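PDB 3W5M: putative rhamnosidase from Streptomyces avermitilis, which hydrolyses terminal alpha-L-rhamnose residues from flavonoid glycosides and gum arabic, and carries a calcium-dependent carbohydrate-binding module that recognises L-rhamnose. Local coordinates for residues Ala155-Phe159 and Val224-Asn228. Residues are numbered along the deposited sequence; the frame is centred on the assembly and turned at random.
Sequences ATRWF and VSASN. With CA (calcium ion), chain B.
T156 and S227 face each other as a non-hydrogen-bonded pair of neighbouring antiparallel strands in the beta-jelly-roll sandwich of the CBM67 module, and their hydroxyls are hydrogen-bonded, OG1 to OG at 2.6 Å. Both oxygens stand opposite their own carbonyl carbons (chi1 -59° and -60°), which brings the two short polar branches together on one face of the sheet; the methyl CG2 of T156 points instead along its own strand and lies 3.5 Å above the plane of the W158 indole, offset toward the rim. W158 pairs with S225, whose CB approaches CD1 obliquely at 3.9 Å. A small serine suits a place beside so broad a ring, whose edge-to-face partner is W268.

R157, A226, F159 and V224 project from the other face, where apolar groups dominate. The F159 ring is tilted steeply against the sheet, V224 O in its plane at the edge (CD1 to O, 3.5 Å), while CE1 reaches the A226 methyl at 4.2 Å; W236 meets this ring edge-to-face. The single methyl of A226 fits beside the phenyl. R157 NE forms a salt bridge with E145, and NH1 hydrogen-bonds T156 O from above its carbonyl plane. Reciprocal backbone hydrogen bonds within the pairs R157/A226 and F159/V224 fix the register.

Where strand 218-227 ends and strand 156-165 begins, the N-H of N228 donates to A155 O at 2.8 Å. D179, N180, the P233 carbonyl, three waters and N228 build the calcium site. Asparagine serves here through both amide ends: ND2 donates to the carbonyls of P153 and G232, while OD1 binds the calcium ion at 2.3 Å.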
# COMPACT_ATOMS: atom_id res chain seq x y z
N ALA A 155 0.39 3.48 -44.64
CA ALA A 155 0.10 2.30 -45.43
C ALA A 155 0.67 1.05 -44.76
O ALA A 155 1.41 1.14 -43.77
CB ALA A 155 0.65 2.48 -46.83
N THR A 156 0.28 -0.10 -45.30
CA THR A 156 0.85 -1.40 -44.91
C THR A 156 1.92 -1.80 -45.92
O THR A 156 1.76 -1.58 -47.13
CB THR A 156 -0.27 -2.45 -44.82
OG1 THR A 156 -1.22 -1.99 -43.86
CG2 THR A 156 0.25 -3.86 -44.40
N ARG A 157 3.03 -2.37 -45.42
CA ARG A 157 4.07 -2.94 -46.27
C ARG A 157 4.32 -4.39 -45.83
O ARG A 157 4.00 -4.75 -44.69
CB ARG A 157 5.36 -2.13 -46.22
CG ARG A 157 5.13 -0.66 -46.62
CD ARG A 157 4.84 -0.55 -48.10
NE ARG A 157 4.65 0.83 -48.57
CZ ARG A 157 3.51 1.32 -49.06
NH1 ARG A 157 2.40 0.57 -49.13
NH2 ARG A 157 3.47 2.59 -49.51
N TRP A 158 4.84 -5.20 -46.74
CA TRP A 158 4.99 -6.64 -46.50
C TRP A 158 6.47 -7.01 -46.67
O TRP A 158 7.17 -6.44 -47.54
CB TRP A 158 4.10 -7.41 -47.49
CG TRP A 158 2.63 -7.17 -47.24
CD1 TRP A 158 1.79 -7.91 -46.45
CD2 TRP A 158 1.82 -6.09 -47.77
NE1 TRP A 158 0.53 -7.37 -46.46
CE2 TRP A 158 0.52 -6.25 -47.25
CE3 TRP A 158 2.09 -5.00 -48.63
CZ2 TRP A 158 -0.53 -5.37 -47.56
CZ3 TRP A 158 1.06 -4.12 -48.92
CH2 TRP A 158 -0.24 -4.31 -48.39
N PHE A 159 6.93 -7.98 -45.87
CA PHE A 159 8.34 -8.34 -45.80
C PHE A 159 8.49 -9.84 -45.66
O PHE A 159 7.71 -10.47 -44.92
CB PHE A 159 8.98 -7.72 -44.56
CG PHE A 159 8.85 -6.21 -44.53
CD1 PHE A 159 7.66 -5.65 -44.08
CD2 PHE A 159 9.86 -5.37 -45.01
CE1 PHE A 159 7.48 -4.26 -44.08
CE2 PHE A 159 9.68 -3.98 -45.00
CZ PHE A 159 8.50 -3.44 -44.54
N VAL A 224 6.50 -10.69 -42.38
CA VAL A 224 6.04 -9.65 -41.47
C VAL A 224 5.21 -8.72 -42.31
O VAL A 224 5.63 -8.36 -43.40
CB VAL A 224 7.25 -8.88 -40.88
CG1 VAL A 224 6.82 -7.61 -40.17
CG2 VAL A 224 8.00 -9.75 -39.90
N SER A 225 4.02 -8.39 -41.84
CA SER A 225 3.31 -7.17 -42.32
C SER A 225 3.52 -6.08 -41.27
O SER A 225 3.63 -6.37 -40.09
CB SER A 225 1.82 -7.44 -42.55
OG SER A 225 1.16 -7.77 -41.34
N ALA A 226 3.64 -4.83 -41.71
CA ALA A 226 3.79 -3.72 -40.79
C ALA A 226 3.02 -2.56 -41.37
O ALA A 226 3.01 -2.37 -42.60
CB ALA A 226 5.26 -3.36 -40.60
N SER A 227 2.40 -1.77 -40.50
CA SER A 227 1.57 -0.65 -40.96
C SER A 227 1.98 0.64 -40.28
O SER A 227 2.29 0.67 -39.09
CB SER A 227 0.09 -0.93 -40.70
OG SER A 227 -0.30 -2.11 -41.39
N ASN A 228 1.98 1.72 -41.06
CA ASN A 228 2.24 3.05 -40.51
C ASN A 228 0.89 3.72 -40.34
O ASN A 228 0.09 3.73 -41.29
CB ASN A 228 3.13 3.83 -41.47
CG ASN A 228 3.55 5.21 -40.95
OD1 ASN A 228 3.52 5.48 -39.75
ND2 ASN A 228 3.96 6.08 -41.86
CA CA B . 4.34 6.15 -37.67
O HOH W 1 3.67 8.31 -38.53
O HOH W 2 3.14 7.34 -35.71
O HOH W 3 5.76 7.66 -36.06